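Chaperone SycD (Chlamydia pneumoniae, PDB 4NRH) binds CopN and probably serves as a cytosolic type III secretion chaperone of the LcrH/SycD family, helping direct translocator secretion. Local coordinates at residues Y38-K42 / P91-W97; K126-Y132 / Y164-E170; Y71-Y76 / A102-S107. All blocks are in the same frame, centred on the assembly; numbering follows the deposited sequence.

Interaction 1 (Y38-K42 / P91-W97); sequences YVPDK and PFVSKFW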
loop_
_atom_site.group_PDB
_atom_site.type_symbol
_atom_site.label_atom_id
_atom_site.label_comp_id
_atom_site.label_asym_id
_atom_site.label_seq_id
_atom_site.Cartn_x
_atom_site.Cartn_y
_atom_site.Cartn_z
ATOM N N TYR D 38 3.378 18.824 -8.134
ATOM C CA TYR D 38 1.941 18.888 -7.900
ATOM C C TYR D 38 1.467 20.307 -7.611
ATOM O O TYR D 38 1.920 20.944 -6.661
ATOM C CB TYR D 38 1.560 17.965 -6.741
ATOM C CG TYR D 38 0.087 17.954 -6.399
ATOM C CD1 TYR D 38 -0.880 17.841 -7.390
ATOM C CD2 TYR D 38 -0.334 18.039 -5.079
ATOM C CE1 TYR D 38 -2.227 17.823 -7.073
ATOM C CE2 TYR D 38 -1.675 18.020 -4.753
ATOM C CZ TYR D 38 -2.617 17.913 -5.751
ATOM O OH TYR D 38 -3.953 17.895 -5.423
ATOM N N VAL D 39 0.546 20.791 -8.437
ATOM C CA VAL D 39 -0.133 22.056 -8.182
ATOM C C VAL D 39 -1.631 21.805 -8.096
ATOM O O VAL D 39 -2.283 21.579 -9.115
ATOM C CB VAL D 39 0.157 23.100 -9.280
ATOM C CG1 VAL D 39 -0.554 24.413 -8.969
ATOM C CG2 VAL D 39 1.654 23.317 -9.426
ATOM N N PRO D 40 -2.180 21.838 -6.871
ATOM C CA PRO D 40 -3.598 21.547 -6.633
ATOM C C PRO D 40 -4.516 22.474 -7.421
ATOM O O PRO D 40 -4.386 23.696 -7.344
ATOM C CB PRO D 40 -3.759 21.769 -5.124
ATOM C CG PRO D 40 -2.383 21.651 -4.564
ATOM C CD PRO D 40 -1.460 22.153 -5.626
ATOM N N ASP D 41 -5.441 21.886 -8.169
ATOM C CA ASP D 41 -6.359 22.654 -8.996
ATOM C C ASP D 41 -7.744 22.631 -8.362
ATOM O O ASP D 41 -8.431 21.608 -8.372
ATOM C CB ASP D 41 -6.399 22.092 -10.421
ATOM C CG ASP D 41 -7.081 23.027 -11.407
ATOM O OD1 ASP D 41 -7.969 23.806 -11.000
ATOM O OD2 ASP D 41 -6.725 22.977 -12.603
ATOM N N LYS D 42 -8.141 23.770 -7.804
ATOM C CA LYS D 42 -9.402 23.899 -7.082
ATOM C C LYS D 42 -10.633 23.690 -7.965
ATOM O O LYS D 42 -11.745 23.542 -7.459
ATOM C CB LYS D 42 -9.482 25.276 -6.422
ATOM C CG LYS D 42 -9.417 26.428 -7.411
ATOM C CD LYS D 42 -9.138 27.750 -6.719
ATOM C CE LYS D 42 -9.102 28.891 -7.722
ATOM N NZ LYS D 42 -8.850 30.204 -7.067
ATOM N N PRO D 91 -4.624 19.235 0.193
ATOM C CA PRO D 91 -3.623 20.083 -0.465
ATOM C C PRO D 91 -4.114 21.499 -0.755
ATOM O O PRO D 91 -3.390 22.273 -1.382
ATOM C CB PRO D 91 -3.349 19.339 -1.772
ATOM C CG PRO D 91 -4.636 18.657 -2.075
ATOM C CD PRO D 91 -5.232 18.273 -0.744
ATOM N N PHE D 92 -5.320 21.835 -0.307
ATOM C CA PHE D 92 -5.877 23.161 -0.560
ATOM C C PHE D 92 -5.764 24.075 0.654
ATOM O O PHE D 92 -6.242 25.208 0.633
ATOM C CB PHE D 92 -7.337 23.049 -1.006
ATOM C CG PHE D 92 -7.522 22.252 -2.266
ATOM C CD1 PHE D 92 -7.265 22.821 -3.502
ATOM C CD2 PHE D 92 -7.949 20.936 -2.214
ATOM C CE1 PHE D 92 -7.430 22.093 -4.664
ATOM C CE2 PHE D 92 -8.117 20.202 -3.374
ATOM C CZ PHE D 92 -7.856 20.782 -4.600
ATOM N N VAL D 93 -5.125 23.582 1.711
ATOM C CA VAL D 93 -4.853 24.408 2.880
ATOM C C VAL D 93 -3.473 25.039 2.733
ATOM O O VAL D 93 -2.456 24.351 2.805
ATOM C CB VAL D 93 -4.922 23.601 4.185
ATOM C CG1 VAL D 93 -4.711 24.514 5.384
ATOM C CG2 VAL D 93 -6.256 22.874 4.287
ATOM N N SER D 94 -3.452 26.351 2.520
ATOM C CA SER D 94 -2.228 27.059 2.157
ATOM C C SER D 94 -1.146 27.021 3.235
ATOM O O SER D 94 0.044 26.995 2.921
ATOM C CB SER D 94 -2.550 28.514 1.814
ATOM O OG SER D 94 -3.111 29.184 2.928
ATOM N N LYS D 95 -1.555 27.016 4.500
ATOM C CA LYS D 95 -0.590 27.011 5.596
ATOM C C LYS D 95 0.131 25.668 5.708
ATOM O O LYS D 95 1.216 25.590 6.283
ATOM C CB LYS D 95 -1.268 27.368 6.921
ATOM C CG LYS D 95 -2.153 26.288 7.510
ATOM C CD LYS D 95 -2.745 26.759 8.830
ATOM C CE LYS D 95 -3.566 25.670 9.500
ATOM N NZ LYS D 95 -4.146 26.134 10.791
ATOM N N PHE D 96 -0.471 24.613 5.164
ATOM C CA PHE D 96 0.185 23.308 5.131
ATOM C C PHE D 96 1.393 23.362 4.202
ATOM O O PHE D 96 2.490 22.940 4.565
ATOM C CB PHE D 96 -0.776 22.206 4.670
ATOM C CG PHE D 96 -1.872 21.891 5.653
ATOM C CD1 PHE D 96 -1.896 22.475 6.910
ATOM C CD2 PHE D 96 -2.874 20.992 5.319
ATOM C CE1 PHE D 96 -2.906 22.180 7.808
ATOM C CE2 PHE D 96 -3.886 20.693 6.214
ATOM C CZ PHE D 96 -3.901 21.287 7.460
ATOM N N TRP D 97 1.176 23.889 3.002
ATOM C CA TRP D 97 2.244 24.067 2.025
ATOM C C TRP D 97 3.305 25.056 2.503
ATOM O O TRP D 97 4.496 24.870 2.253
ATOM C CB TRP D 97 1.667 24.545 0.692
ATOM C CG TRP D 97 1.006 23.475 -0.117
ATOM C CD1 TRP D 97 -0.332 23.231 -0.219
ATOM C CD2 TRP D 97 1.654 22.521 -0.965
ATOM N NE1 TRP D 97 -0.557 22.176 -1.070
ATOM C CE2 TRP D 97 0.648 21.721 -1.540
ATOM C CE3 TRP D 97 2.989 22.261 -1.290
ATOM C CZ2 TRP D 97 0.933 20.685 -2.426
ATOM C CZ3 TRP D 97 3.271 21.229 -2.164
ATOM C CH2 TRP D 97 2.248 20.452 -2.721
#
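At the N-terminal approach to helix 94-106, in the tetratricopeptide-repeat region, Pro91, Phe92 and Trp97 receive the loop residues Tyr38 and Pro40. Pro40 and Pro91 come closest in the backbone, their CA atoms 6.3 Å apart. Pro40 CG sits 3.8 Å from Pro91 CB, and the same CG lies 3.4 Å from Pro91 O. Trp97 NE1 donates to Pro91 O at 2.9 Å, with an N-H...O angle of 142°; the oxygen lies near the indole plane, so the bond fixes the indole's turn beside the prolines. Tyr38 reaches in with CG anti to its N (chi1 180°), laying CE2 3.7 Å from Pro91 CB at the phenol edge. Tyr38 CD2 meets the edge of the indole, 4.0 Å from Trp97 CZ2, the two side chains crossing nearly at right angles. Phe92 CE1 packs 3.7 Å from Pro40 CB and 3.6 Å from Lys42 CA, extending the contact along the loop. Asp41 N and Val39 O bond to Gln288 of the CopN chain, so the same loop also faces the partner protein. Among the neighbouring helices, Pro40 and Trp97 rest on Val119 of helix 110-123, while Trp97 also touches Val87 of helix 76-89.

Interaction 2 (K126-Y132 / Y164-E170); sequences KDPYPHY and YNELKEE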
loop_
_atom_site.group_PDB
_atom_site.type_symbol
_atom_site.label_atom_id
_atom_site.label_comp_id
_atom_site.label_asym_id
_atom_site.label_seq_id
_atom_site.Cartn_x
_atom_site.Cartn_y
_atom_site.Cartn_z
ATOM N N LYS D 126 -3.133 36.837 -2.509
ATOM C CA LYS D 126 -2.922 38.169 -1.943
ATOM C C LYS D 126 -1.657 38.279 -1.092
ATOM O O LYS D 126 -1.149 39.376 -0.868
ATOM C CB LYS D 126 -4.137 38.586 -1.109
ATOM C CG LYS D 126 -5.411 38.773 -1.919
ATOM C CD LYS D 126 -6.591 39.118 -1.026
ATOM C CE LYS D 126 -7.864 39.303 -1.837
ATOM N NZ LYS D 126 -9.056 39.507 -0.967
ATOM N N ASP D 127 -1.155 37.142 -0.621
ATOM C CA ASP D 127 0.000 37.121 0.274
ATOM C C ASP D 127 1.311 37.316 -0.488
ATOM O O ASP D 127 1.637 36.532 -1.379
ATOM C CB ASP D 127 0.035 35.803 1.050
ATOM C CG ASP D 127 0.907 35.866 2.290
ATOM O OD1 ASP D 127 1.650 36.854 2.460
ATOM O OD2 ASP D 127 0.854 34.916 3.098
ATOM N N PRO D 128 2.068 38.370 -0.139
ATOM C CA PRO D 128 3.378 38.626 -0.749
ATOM C C PRO D 128 4.486 37.716 -0.218
ATOM O O PRO D 128 5.465 37.473 -0.923
ATOM C CB PRO D 128 3.657 40.084 -0.370
ATOM C CG PRO D 128 2.904 40.284 0.899
ATOM C CD PRO D 128 1.653 39.467 0.753
ATOM N N TYR D 129 4.328 37.225 1.009
ATOM C CA TYR D 129 5.377 36.455 1.682
ATOM C C TYR D 129 5.807 35.140 1.010
ATOM O O TYR D 129 6.995 34.818 1.029
ATOM C CB TYR D 129 4.961 36.176 3.130
ATOM C CG TYR D 129 5.225 37.345 4.051
ATOM C CD1 TYR D 129 6.503 37.588 4.539
ATOM C CD2 TYR D 129 4.207 38.214 4.419
ATOM C CE1 TYR D 129 6.758 38.656 5.377
ATOM C CE2 TYR D 129 4.453 39.287 5.257
ATOM C CZ TYR D 129 5.730 39.502 5.732
ATOM O OH TYR D 129 5.983 40.567 6.567
ATOM N N PRO D 130 4.861 34.362 0.443
ATOM C CA PRO D 130 5.338 33.172 -0.274
ATOM C C PRO D 130 6.293 33.525 -1.413
ATOM O O PRO D 130 7.248 32.788 -1.667
ATOM C CB PRO D 130 4.050 32.548 -0.815
ATOM C CG PRO D 130 2.997 32.996 0.123
ATOM C CD PRO D 130 3.391 34.381 0.547
ATOM N N HIS D 131 6.031 34.642 -2.085
ATOM C CA HIS D 131 6.892 35.119 -3.162
ATOM C C HIS D 131 8.240 35.609 -2.639
ATOM O O HIS D 131 9.274 35.384 -3.268
ATOM C CB HIS D 131 6.196 36.236 -3.942
ATOM C CG HIS D 131 4.909 35.813 -4.580
ATOM N ND1 HIS D 131 4.863 35.067 -5.738
ATOM C CD2 HIS D 131 3.623 36.025 -4.217
ATOM C CE1 HIS D 131 3.603 34.840 -6.062
ATOM N NE2 HIS D 131 2.830 35.409 -5.155
ATOM N N TYR D 132 8.223 36.282 -1.491
ATOM C CA TYR D 132 9.451 36.791 -0.883
ATOM C C TYR D 132 10.404 35.666 -0.492
ATOM O O TYR D 132 11.612 35.764 -0.705
ATOM C CB TYR D 132 9.134 37.647 0.346
ATOM C CG TYR D 132 10.365 38.067 1.119
ATOM C CD1 TYR D 132 11.229 39.029 0.613
ATOM C CD2 TYR D 132 10.665 37.500 2.352
ATOM C CE1 TYR D 132 12.357 39.417 1.312
ATOM C CE2 TYR D 132 11.791 37.882 3.059
ATOM C CZ TYR D 132 12.634 38.841 2.534
ATOM O OH TYR D 132 13.756 39.226 3.231
ATOM N N TYR D 164 1.085 44.622 5.050
ATOM C CA TYR D 164 2.347 44.102 4.534
ATOM C C TYR D 164 3.434 45.170 4.469
ATOM O O TYR D 164 4.331 45.096 3.629
ATOM C CB TYR D 164 2.145 43.505 3.140
ATOM C CG TYR D 164 0.965 42.569 3.022
ATOM C CD1 TYR D 164 0.911 41.389 3.753
ATOM C CD2 TYR D 164 -0.092 42.863 2.172
ATOM C CE1 TYR D 164 -0.169 40.531 3.642
ATOM C CE2 TYR D 164 -1.173 42.012 2.054
ATOM C CZ TYR D 164 -1.207 40.849 2.791
ATOM O OH TYR D 164 -2.284 40.002 2.674
ATOM N N ASN D 165 3.358 46.159 5.354
ATOM C CA ASN D 165 4.288 47.284 5.311
ATOM C C ASN D 165 5.710 46.898 5.700
ATOM O O ASN D 165 6.669 47.363 5.083
ATOM C CB ASN D 165 3.803 48.417 6.214
ATOM C CG ASN D 165 4.656 49.665 6.086
ATOM O OD1 ASN D 165 4.475 50.462 5.166
ATOM N ND2 ASN D 165 5.589 49.841 7.014
ATOM N N GLU D 166 5.841 46.066 6.730
ATOM C CA GLU D 166 7.146 45.574 7.166
ATOM C C GLU D 166 7.915 44.943 6.008
ATOM O O GLU D 166 9.131 45.100 5.897
ATOM C CB GLU D 166 6.993 44.564 8.305
ATOM C CG GLU D 166 6.801 45.199 9.673
ATOM C CD GLU D 166 6.710 44.173 10.787
ATOM O OE1 GLU D 166 6.371 43.007 10.499
ATOM O OE2 GLU D 166 6.980 44.535 11.952
ATOM N N LEU D 167 7.195 44.227 5.149
ATOM C CA LEU D 167 7.790 43.613 3.968
ATOM C C LEU D 167 8.099 44.665 2.905
ATOM O O LEU D 167 9.136 44.602 2.243
ATOM C CB LEU D 167 6.860 42.542 3.393
ATOM C CG LEU D 167 7.478 41.218 2.932
ATOM C CD1 LEU D 167 6.444 40.380 2.189
ATOM C CD2 LEU D 167 8.718 41.430 2.072
ATOM N N LYS D 168 7.190 45.623 2.741
ATOM C CA LYS D 168 7.371 46.704 1.775
ATOM C C LYS D 168 8.649 47.489 2.052
ATOM O O LYS D 168 9.371 47.865 1.127
ATOM C CB LYS D 168 6.163 47.646 1.786
ATOM C CG LYS D 168 6.329 48.868 0.896
ATOM C CD LYS D 168 5.119 49.786 0.961
ATOM C CE LYS D 168 5.264 50.950 -0.009
ATOM N NZ LYS D 168 4.139 51.918 0.100
ATOM N N GLU D 169 8.922 47.731 3.330
ATOM C CA GLU D 169 10.140 48.420 3.742
ATOM C C GLU D 169 11.377 47.630 3.326
ATOM O O GLU D 169 12.334 48.191 2.791
ATOM C CB GLU D 169 10.147 48.644 5.257
ATOM C CG GLU D 169 9.003 49.500 5.778
ATOM C CD GLU D 169 9.217 50.982 5.537
ATOM O OE1 GLU D 169 10.316 51.362 5.080
ATOM O OE2 GLU D 169 8.286 51.767 5.809
ATOM N N GLU D 170 11.346 46.326 3.585
ATOM C CA GLU D 170 12.465 45.440 3.280
ATOM C C GLU D 170 12.812 45.411 1.793
ATOM O O GLU D 170 13.984 45.467 1.425
ATOM C CB GLU D 170 12.161 44.022 3.767
ATOM C CG GLU D 170 13.285 43.025 3.529
ATOM C CD GLU D 170 14.502 43.298 4.391
ATOM O OE1 GLU D 170 14.365 43.995 5.419
ATOM O OE2 GLU D 170 15.600 42.814 4.042
#
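The starts of helix 129-140 and helix 165-174, the last of this all-helical chain, face each other with CA atoms 7.7 Å apart at Pro128 and Tyr164, and a similar spacing at Tyr129 and Leu167. Side chains fill that gap, and no hydrogen bond crosses it. Pro128 lies over the Tyr164 ring, its CD 3.6 Å from the ring centroid and 12° off the normal, a CH-pi contact made squarely on the face; the proline also touches Arg157 of helix 147-158. Tyr164, the N-cap residue of its helix, has CG beside its backbone N and anti to the carbonyl carbon (chi1 -48°), which carries the phenol across the proline. One turn on, Leu167 wedges between two tyrosines and serves each with a different methyl. Leu167 CD1 stands above the centre of the Tyr129 ring, 3.5 Å from its centroid, and also reaches Pro128 CB at 3.8 Å. Leu167 CD2 covers a face of Tyr132 toward the rim, 3.8 Å from Tyr132 CD1. Tyr132 OH ends near the aliphatic part of Glu170, 3.8 Å from Glu170 CG.

Asp127 caps the turn leading into the first helix: its OD1 accepts from Tyr129 N at 3.1 Å, approached from above the carboxylate plane, while OD2 makes a salt bridge to Arg124. The carboxylate is therefore shared between a capping bond and a charge, which probably favours its ionised form. Across the segments, cohesion comes from aliphatic CH groups set on tyrosine faces, so the fit depends on ring orientation and shape rather than on polar pairing.

Interaction 3 (Y71-Y76 / A102-S107); sequences YLDKDY and ASLHMS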
loop_
_atom_site.group_PDB
_atom_site.type_symbol
_atom_site.label_atom_id
_atom_site.label_comp_id
_atom_site.label_asym_id
_atom_site.label_seq_id
_atom_site.Cartn_x
_atom_site.Cartn_y
_atom_site.Cartn_z
ATOM N N TYR D 71 8.774 21.656 14.212
ATOM C CA TYR D 71 9.481 22.730 13.523
ATOM C C TYR D 71 10.154 23.679 14.512
ATOM O O TYR D 71 11.301 24.081 14.317
ATOM C CB TYR D 71 8.517 23.502 12.620
ATOM C CG TYR D 71 9.139 24.686 11.917
ATOM C CD1 TYR D 71 9.914 24.512 10.778
ATOM C CD2 TYR D 71 8.944 25.977 12.387
ATOM C CE1 TYR D 71 10.482 25.592 10.130
ATOM C CE2 TYR D 71 9.508 27.064 11.747
ATOM C CZ TYR D 71 10.276 26.865 10.618
ATOM O OH TYR D 71 10.840 27.941 9.975
ATOM N N LEU D 72 9.432 24.035 15.570
ATOM C CA LEU D 72 9.955 24.934 16.596
ATOM C C LEU D 72 11.088 24.293 17.397
ATOM O O LEU D 72 11.910 24.991 17.991
ATOM C CB LEU D 72 8.833 25.373 17.539
ATOM C CG LEU D 72 7.702 26.192 16.911
ATOM C CD1 LEU D 72 6.674 26.581 17.963
ATOM C CD2 LEU D 72 8.253 27.424 16.210
ATOM N N ASP D 73 11.127 22.965 17.410
ATOM C CA ASP D 73 12.180 22.231 18.106
ATOM C C ASP D 73 13.376 21.978 17.195
ATOM O O ASP D 73 14.278 21.213 17.540
ATOM C CB ASP D 73 11.644 20.903 18.647
ATOM C CG ASP D 73 10.699 21.089 19.816
ATOM O OD1 ASP D 73 10.784 22.138 20.489
ATOM O OD2 ASP D 73 9.873 20.186 20.064
ATOM N N LYS D 74 13.353 22.612 16.024
ATOM C CA LYS D 74 14.401 22.485 15.011
ATOM C C LYS D 74 14.510 21.059 14.473
ATOM O O LYS D 74 15.513 20.695 13.860
ATOM C CB LYS D 74 15.755 22.943 15.564
ATOM C CG LYS D 74 15.793 24.401 15.995
ATOM C CD LYS D 74 16.950 24.661 16.946
ATOM C CE LYS D 74 17.162 26.151 17.167
ATOM N NZ LYS D 74 15.941 26.804 17.715
ATOM N N ASP D 75 13.475 20.257 14.704
ATOM C CA ASP D 75 13.396 18.931 14.106
ATOM C C ASP D 75 12.674 19.048 12.770
ATOM O O ASP D 75 11.489 18.732 12.657
ATOM C CB ASP D 75 12.675 17.951 15.033
ATOM C CG ASP D 75 12.859 16.505 14.612
ATOM O OD1 ASP D 75 13.412 16.262 13.518
ATOM O OD2 ASP D 75 12.449 15.606 15.377
ATOM N N TYR D 76 13.406 19.506 11.761
ATOM C CA TYR D 76 12.827 19.801 10.459
ATOM C C TYR D 76 12.432 18.528 9.719
ATOM O O TYR D 76 11.422 18.500 9.019
ATOM C CB TYR D 76 13.811 20.624 9.629
ATOM C CG TYR D 76 14.275 21.874 10.341
ATOM C CD1 TYR D 76 13.367 22.844 10.746
ATOM C CD2 TYR D 76 15.620 22.078 10.624
ATOM C CE1 TYR D 76 13.785 23.983 11.406
ATOM C CE2 TYR D 76 16.048 23.216 11.282
ATOM C CZ TYR D 76 15.127 24.165 11.670
ATOM O OH TYR D 76 15.551 25.298 12.325
ATOM N N ALA D 102 8.729 26.143 4.522
ATOM C CA ALA D 102 9.629 26.679 5.537
ATOM C C ALA D 102 10.541 25.597 6.105
ATOM O O ALA D 102 11.726 25.833 6.340
ATOM C CB ALA D 102 8.831 27.339 6.652
ATOM N N SER D 103 9.982 24.411 6.323
ATOM C CA SER D 103 10.743 23.287 6.858
ATOM C C SER D 103 11.806 22.817 5.872
ATOM O O SER D 103 12.944 22.543 6.256
ATOM C CB SER D 103 9.806 22.132 7.214
ATOM O OG SER D 103 8.958 22.479 8.296
ATOM N N LEU D 104 11.428 22.726 4.600
ATOM C CA LEU D 104 12.370 22.385 3.540
ATOM C C LEU D 104 13.432 23.470 3.393
ATOM O O LEU D 104 14.601 23.179 3.138
ATOM C CB LEU D 104 11.637 22.177 2.212
ATOM C CG LEU D 104 10.689 20.978 2.131
ATOM C CD1 LEU D 104 9.750 21.115 0.942
ATOM C CD2 LEU D 104 11.473 19.675 2.053
ATOM N N HIS D 105 13.010 24.721 3.548
ATOM C CA HIS D 105 13.912 25.868 3.496
ATOM C C HIS D 105 14.993 25.745 4.569
ATOM O O HIS D 105 16.184 25.877 4.282
ATOM C CB HIS D 105 13.120 27.171 3.669
ATOM C CG HIS D 105 13.923 28.417 3.445
ATOM N ND1 HIS D 105 13.339 29.626 3.133
ATOM C CD2 HIS D 105 15.258 28.645 3.486
ATOM C CE1 HIS D 105 14.277 30.544 2.992
ATOM N NE2 HIS D 105 15.451 29.975 3.201
ATOM N N MET D 106 14.571 25.489 5.804
ATOM C CA MET D 106 15.500 25.333 6.918
ATOM C C MET D 106 16.378 24.096 6.747
ATOM O O MET D 106 17.471 24.019 7.306
ATOM C CB MET D 106 14.737 25.253 8.242
ATOM C CG MET D 106 13.955 26.510 8.593
ATOM S SD MET D 106 14.994 27.978 8.695
ATOM C CE MET D 106 16.170 27.483 9.952
ATOM N N SER D 107 15.892 23.130 5.972
ATOM C CA SER D 107 16.638 21.906 5.703
ATOM C C SER D 107 17.551 22.065 4.492
ATOM O O SER D 107 18.241 21.123 4.100
ATOM C CB SER D 107 15.681 20.734 5.481
ATOM O OG SER D 107 14.946 20.443 6.657
#
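The CH-pi and sulfur contacts between Tyr76 and Met106 dominate this junction, where the turn between helices 57-72 and 76-89 meets the C-terminal end of helix 94-106. Met106 CB stands over the middle of the Tyr76 ring, 3.5 Å from its centroid and 12° off the normal. The methionine then bends at chi2 and chi3, carrying the methyl out to the hydroxyl end, with Met106 CE 3.3 Å from Tyr76 OH. Its sulfur takes an oblique Met-aromatic position, Met106 SD 5.5 Å from the Tyr76 centroid. Lys74 O covers the opposite face of the same ring, offset toward its rim, so the tyrosine is sandwiched between methionine and backbone.

Among the apolar contacts, Tyr71 meets Met106 nearly at a right angle, with Tyr71 CE1 3.9 Å from Met106 CG. Its OH lies at a similar distance from Ala102 CB. Having CG anti to the backbone N (chi1 177°) sends this phenol across toward helix 94-106.

Two serine hydroxyls lie against the tyrosine side chains without bonding to them. Ser103 OG is 3.3 Å from Tyr71 CD1, but it is hydrogen-bonded with Ser79 OG and with Ser99 O. Ser107 OG, 3.2 Å from Tyr76 CB, donates to Ser103 O at 2.9 Å, within its own helix end.

Backbone bonds shape the turn on the other side. Lys74, with positive phi, is the C-prime residue of a Schellman motif that ends helix 57-72, and Asp75 is the N-cap of the next helix. The serine hydroxyls thus have their bonding needs met on their own side or by helix 76-89, leaving cross-segment adhesion mostly to the two phenols and the bent thioether.

How the interactions relate
Interactions 1 and 3 both use helix 94-106, the first at its N-terminal approach and the second at its C-terminal end, with centres 19 Å apart and no touching atoms. Interaction 1 lies nearest the middle of the chain and has the largest share of buried residues; its loop also meets CopN. Interaction 3 is a surface contact, while interaction 2, partly buried, is farthest from the chain's centre and joins later helices. No hydrogen bond crosses any of the three. Prolines packed among aromatic side chains prevail in interaction 1, aliphatic groups on tyrosine faces in interaction 2, and a methionine with two tyrosines in interaction 3.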